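Local structure of putative amidohydrolase (Unidentified, 3FEQ) at residues V68-N72 with A73-V77; P82-L85 with A86-S90. The protein is probably a zinc-dependent prolidase of the amidohydrolase superfamily, hydrolysing dipeptides that end in proline. All coordinates share one frame; numbering follows the deposited sequence.

In the fold
Interactions 1 and 2 follow one another along the chain and trace it from the end of a metal-binding strand to a helix at a subunit interface. Their centres lie 11 Å apart, on the same side of the chain's centre. Interaction 1 is the nearer to the bound zinc ions: the side chain of L75 is about 6 Å from one of them, and H65 and H67, just before V68, bind zinc. Interaction 2 belongs to helix 83-88, which packs against a second subunit. The two meet directly, L69 CD2 lying 3.4 Å from A86 O and S71 OG 3.6 Å from R89 CD.

Interaction 1: residues V68-N72 with A73-V77; sequences VLASN and ANLGV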
ATOM      1  N   VAL C  68      17.663 -30.039  -6.813  1.00 37.91           N
ATOM      2  CA  VAL C  68      19.034 -29.648  -7.080  1.00 35.28           C
ATOM      3  C   VAL C  68      19.529 -28.585  -6.127  1.00 37.53           C
ATOM      4  O   VAL C  68      20.701 -28.559  -5.797  1.00 45.46           O
ATOM      5  CB  VAL C  68      19.123 -29.071  -8.469  1.00 39.53           C
ATOM      6  CG1 VAL C  68      20.468 -28.412  -8.680  1.00 47.96           C
ATOM      7  CG2 VAL C  68      18.831 -30.148  -9.497  1.00 36.86           C
ATOM      8  N   LEU C  69      18.636 -27.702  -5.695  1.00 39.54           N
ATOM      9  CA  LEU C  69      19.015 -26.606  -4.810  1.00 38.22           C
ATOM     10  C   LEU C  69      18.959 -26.929  -3.311  1.00 41.85           C
ATOM     11  O   LEU C  69      19.406 -26.135  -2.474  1.00 39.39           O
ATOM     12  CB  LEU C  69      18.174 -25.386  -5.128  1.00 34.49           C
ATOM     13  CG  LEU C  69      18.787 -24.630  -6.296  1.00 37.25           C
ATOM     14  CD1 LEU C  69      17.705 -24.030  -7.117  1.00 23.54           C
ATOM     15  CD2 LEU C  69      19.751 -23.548  -5.790  1.00 45.31           C
ATOM     16  N   ALA C  70      18.439 -28.107  -2.978  1.00 42.40           N
ATOM     17  CA  ALA C  70      18.363 -28.555  -1.591  1.00 39.16           C
ATOM     18  C   ALA C  70      19.744 -28.908  -1.041  1.00 40.01           C
ATOM     19  O   ALA C  70      20.091 -30.084  -0.896  1.00 40.20           O
ATOM     20  CB  ALA C  70      17.423 -29.739  -1.473  1.00 38.22           C
ATOM     21  N   SER C  71      20.527 -27.882  -0.729  1.00 39.57           N
ATOM     22  CA  SER C  71      21.896 -28.092  -0.299  1.00 41.93           C
ATOM     23  C   SER C  71      22.021 -28.405   1.189  1.00 47.19           C
ATOM     24  O   SER C  71      23.102 -28.775   1.643  1.00 54.98           O
ATOM     25  CB  SER C  71      22.771 -26.901  -0.667  1.00 39.91           C
ATOM     26  OG  SER C  71      22.434 -25.771   0.105  1.00 50.51           O
ATOM     27  N   ASN C  72      20.935 -28.246   1.949  1.00 48.65           N
ATOM     28  CA  ASN C  72      20.834 -28.895   3.260  1.00 52.51           C
ATOM     29  C   ASN C  72      19.453 -29.411   3.672  1.00 49.53           C
ATOM     30  O   ASN C  72      18.434 -28.888   3.237  1.00 48.38           O
ATOM     31  CB  ASN C  72      21.478 -28.050   4.363  1.00 58.11           C
ATOM     32  CG  ASN C  72      20.543 -27.034   4.936  1.00 59.29           C
ATOM     33  OD1 ASN C  72      19.858 -27.287   5.936  1.00 48.58           O
ATOM     34  ND2 ASN C  72      20.514 -25.861   4.320  1.00 67.94           N
ATOM     35  N   ALA C  73      19.449 -30.419   4.542  1.00 50.27           N
ATOM     36  CA  ALA C  73      18.285 -31.262   4.825  1.00 50.16           C
ATOM     37  C   ALA C  73      17.123 -30.546   5.512  1.00 51.70           C
ATOM     38  O   ALA C  73      15.988 -31.015   5.482  1.00 57.01           O
ATOM     39  CB  ALA C  73      18.709 -32.482   5.635  1.00 43.84           C
ATOM     40  N   ASN C  74      17.409 -29.426   6.156  1.00 56.27           N
ATOM     41  CA  ASN C  74      16.360 -28.554   6.666  1.00 55.99           C
ATOM     42  C   ASN C  74      15.904 -27.580   5.568  1.00 56.57           C
ATOM     43  O   ASN C  74      16.600 -26.609   5.248  1.00 57.65           O
ATOM     44  CB  ASN C  74      16.878 -27.794   7.894  1.00 57.17           C
ATOM     45  CG  ASN C  74      15.773 -27.126   8.688  1.00 62.52           C
ATOM     46  OD1 ASN C  74      14.781 -26.637   8.134  1.00 64.88           O
ATOM     47  ND2 ASN C  74      15.955 -27.074   9.999  1.00 66.99           N
ATOM     48  N   LEU C  75      14.737 -27.843   4.989  1.00 51.69           N
ATOM     49  CA  LEU C  75      14.249 -27.025   3.877  1.00 50.48           C
ATOM     50  C   LEU C  75      13.815 -25.636   4.304  1.00 49.46           C
ATOM     51  O   LEU C  75      13.788 -24.709   3.489  1.00 50.77           O
ATOM     52  CB  LEU C  75      13.105 -27.716   3.135  1.00 50.20           C
ATOM     53  CG  LEU C  75      13.426 -28.993   2.354  1.00 50.66           C
ATOM     54  CD1 LEU C  75      12.152 -29.576   1.751  1.00 56.89           C
ATOM     55  CD2 LEU C  75      14.478 -28.759   1.282  1.00 33.18           C
ATOM     56  N   GLY C  76      13.437 -25.501   5.570  1.00 52.47           N
ATOM     57  CA  GLY C  76      13.217 -24.186   6.159  1.00 50.13           C
ATOM     58  C   GLY C  76      14.469 -23.336   6.080  1.00 46.81           C
ATOM     59  O   GLY C  76      14.456 -22.260   5.497  1.00 43.85           O
ATOM     60  N   VAL C  77      15.566 -23.850   6.628  1.00 49.99           N
ATOM     61  CA  VAL C  77      16.824 -23.113   6.666  1.00 51.81           C
ATOM     62  C   VAL C  77      17.493 -23.063   5.293  1.00 50.24           C
ATOM     63  O   VAL C  77      18.262 -22.150   5.005  1.00 52.31           O
ATOM     64  CB  VAL C  77      17.789 -23.665   7.759  1.00 52.40           C
ATOM     65  CG1 VAL C  77      18.776 -24.647   7.176  1.00 50.26           C
ATOM     66  CG2 VAL C  77      18.537 -22.530   8.440  1.00 54.29           C
TER
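N72 reaches both N74 and V77, and its side chain lies against the entry to helix 75-79. With chi1 at 86°, its CG sits between the backbone N and the carbonyl carbon, and the amide is thereby directed over the chain that follows. CB is still close to the main chain, beside the peptide nitrogen of A73. One atom further out, CG lies 3.7 Å from V77 CG1, the two side chains crossing at about a right angle. At the oxygen branch, OD1 accepts a hydrogen bond of 3.3 Å from N74 N, and N74 CB packs 3.6 Å from the same OD1. The donor stands well above the carbonyl plane of the amide, so the bond is moderate in geometry, yet it closes the side-chain-to-backbone ring that defines an Asx turn. The other branch, ND2, is 3.6 Å from V77 CG1.

A second asparagine continues the pattern, this time as a helix N-cap: N74 OD1 accepts from V77 N at 3.3 Å and 162°, satisfying an amide at the start of helix 75-79. These turns belong to the loop after strand 56-66, the barrel strand at whose end, and just beyond it, the zinc ligands H65 and H67 stand. Within that loop A70 is the centre of an inverse gamma turn, and its backbone is hydrogen-bonded to G326, a few residues beyond the zinc ligand D323. N78 holds the loop from the helix side, its OD1 accepting from N72 N and its ND2 donating to L69 O. On the buried side, L75 CD2 meets A70 CB at 4.2 Å, while the same leucine also packs on F145.

Interaction 2: residues P82-L85 with A86-S90; sequences PNIL and AAIRS
L85 and R89, one helical turn apart, cross obliquely, with the aliphatic branch of the leucine laid over one face of the arginine's flat end. L85 CD2 is 3.8 Å from R89 NH1 and offset toward the rim of the guanidinium. A bend at chi3 (-122°) turns the arginine back along the helix to reach this position. I84 and I88 form the corresponding pair on another part of the helix surface, and their CG1 atoms come within 4.4 Å. I88 keeps CG1 beside its backbone N (chi1 -63°), which brings that branch back toward I84.

Both pairs ride on the regular i to i+4 bonding of helix 83-88. Its first turn is fixed by A86 N donating to P82 O at 3.0 Å, P82 being the N-cap residue, and R89 N donates to L85 O, also at 3.0 Å. This helix lies at a subunit interface: L85 packs on S114 of the second subunit, I84 on its D112 and N83 on its N83. Within its own chain, N83 OD1 accepts from T161 N.

R89 thus combines two kinds of chemistry. Its NE donates to Q81 OE1, a side chain from the residue preceding the N-cap P82, while one face of the guanidinium is covered by L85 CD2, so a charged group can pack against a leucine methyl through its face while its NE, at the edge, keeps a polar partner.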
ATOM      1  N   PRO C  82      21.431 -17.139   2.039  1.00 40.71           N
ATOM      2  CA  PRO C  82      21.611 -16.025   1.092  1.00 40.74           C
ATOM      3  C   PRO C  82      21.678 -16.503  -0.350  1.00 43.43           C
ATOM      4  O   PRO C  82      22.262 -17.545  -0.618  1.00 44.56           O
ATOM      5  CB  PRO C  82      22.971 -15.441   1.483  1.00 36.43           C
ATOM      6  CG  PRO C  82      23.161 -15.845   2.884  1.00 38.89           C
ATOM      7  CD  PRO C  82      22.539 -17.207   3.004  1.00 30.23           C
ATOM      8  N   ASN C  83      21.116 -15.718  -1.268  1.00 47.86           N
ATOM      9  CA  ASN C  83      20.898 -16.151  -2.648  1.00 40.71           C
ATOM     10  C   ASN C  83      22.123 -16.719  -3.331  1.00 44.46           C
ATOM     11  O   ASN C  83      22.118 -17.840  -3.842  1.00 47.65           O
ATOM     12  CB  ASN C  83      20.378 -14.999  -3.484  1.00 34.29           C
ATOM     13  CG  ASN C  83      18.890 -14.825  -3.359  1.00 41.30           C
ATOM     14  OD1 ASN C  83      18.195 -15.651  -2.774  1.00 32.46           O
ATOM     15  ND2 ASN C  83      18.390 -13.727  -3.896  1.00 55.81           N
ATOM     16  N   ILE C  84      23.179 -15.929  -3.342  1.00 46.56           N
ATOM     17  CA  ILE C  84      24.378 -16.298  -4.052  1.00 41.06           C
ATOM     18  C   ILE C  84      25.033 -17.548  -3.460  1.00 38.74           C
ATOM     19  O   ILE C  84      25.589 -18.355  -4.197  1.00 42.39           O
ATOM     20  CB  ILE C  84      25.332 -15.079  -4.222  1.00 42.11           C
ATOM     21  CG1 ILE C  84      26.802 -15.495  -4.217  1.00 45.51           C
ATOM     22  CG2 ILE C  84      25.022 -13.992  -3.196  1.00 46.72           C
ATOM     23  CD1 ILE C  84      27.430 -15.569  -2.850  1.00 66.21           C
ATOM     24  N   LEU C  85      24.891 -17.755  -2.153  1.00 35.15           N
ATOM     25  CA  LEU C  85      25.347 -18.997  -1.525  1.00 34.20           C
ATOM     26  C   LEU C  85      24.515 -20.228  -1.921  1.00 37.60           C
ATOM     27  O   LEU C  85      25.068 -21.283  -2.230  1.00 30.47           O
ATOM     28  CB  LEU C  85      25.365 -18.850  -0.016  1.00 29.40           C
ATOM     29  CG  LEU C  85      26.746 -18.550   0.526  1.00 32.72           C
ATOM     30  CD1 LEU C  85      26.628 -18.111   1.960  1.00 37.51           C
ATOM     31  CD2 LEU C  85      27.557 -19.802   0.418  1.00 42.54           C
ATOM     32  N   ALA C  86      23.191 -20.068  -1.913  1.00 37.53           N
ATOM     33  CA  ALA C  86      22.256 -21.075  -2.401  1.00 33.74           C
ATOM     34  C   ALA C  86      22.630 -21.575  -3.788  1.00 39.55           C
ATOM     35  O   ALA C  86      22.540 -22.768  -4.070  1.00 52.10           O
ATOM     36  CB  ALA C  86      20.848 -20.515  -2.421  1.00 36.33           C
ATOM     37  N   ALA C  87      23.032 -20.657  -4.658  1.00 32.08           N
ATOM     38  CA  ALA C  87      23.414 -21.010  -6.011  1.00 31.22           C
ATOM     39  C   ALA C  87      24.714 -21.825  -5.993  1.00 37.27           C
ATOM     40  O   ALA C  87      24.761 -22.963  -6.467  1.00 42.10           O
ATOM     41  CB  ALA C  87      23.557 -19.748  -6.871  1.00 17.26           C
ATOM     42  N   ILE C  88      25.741 -21.259  -5.374  1.00 35.75           N
ATOM     43  CA  ILE C  88      27.067 -21.868  -5.317  1.00 36.44           C
ATOM     44  C   ILE C  88      26.991 -23.328  -4.885  1.00 36.96           C
ATOM     45  O   ILE C  88      27.543 -24.212  -5.536  1.00 37.41           O
ATOM     46  CB  ILE C  88      27.995 -21.105  -4.322  1.00 40.46           C
ATOM     47  CG1 ILE C  88      28.248 -19.655  -4.765  1.00 41.59           C
ATOM     48  CG2 ILE C  88      29.305 -21.833  -4.128  1.00 35.73           C
ATOM     49  CD1 ILE C  88      28.315 -19.436  -6.276  1.00 49.72           C
ATOM     50  N   ARG C  89      26.268 -23.574  -3.800  1.00 38.87           N
ATOM     51  CA  ARG C  89      26.218 -24.890  -3.177  1.00 38.34           C
ATOM     52  C   ARG C  89      25.534 -25.961  -4.033  1.00 42.17           C
ATOM     53  O   ARG C  89      25.671 -27.151  -3.757  1.00 41.42           O
ATOM     54  CB  ARG C  89      25.512 -24.789  -1.833  1.00 36.67           C
ATOM     55  CG  ARG C  89      26.322 -24.119  -0.754  1.00 27.51           C
ATOM     56  CD  ARG C  89      25.829 -24.554   0.596  1.00 24.52           C
ATOM     57  NE  ARG C  89      25.420 -23.405   1.383  1.00 54.75           N
ATOM     58  CZ  ARG C  89      26.104 -22.925   2.415  1.00 58.79           C
ATOM     59  NH1 ARG C  89      25.665 -21.850   3.057  1.00 51.76           N
ATOM     60  NH2 ARG C  89      27.223 -23.523   2.802  1.00 63.96           N
ATOM     61  N   SER C  90      24.803 -25.542  -5.064  1.00 41.73           N
ATOM     62  CA  SER C  90      24.088 -26.482  -5.913  1.00 38.81           C
ATOM     63  C   SER C  90      24.982 -27.008  -7.032  1.00 44.57           C
ATOM     64  O   SER C  90      24.669 -28.015  -7.663  1.00 58.93           O
ATOM     65  CB  SER C  90      22.848 -25.835  -6.510  1.00 34.09           C
ATOM     66  OG  SER C  90      23.115 -25.426  -7.837  1.00 36.89           O
TER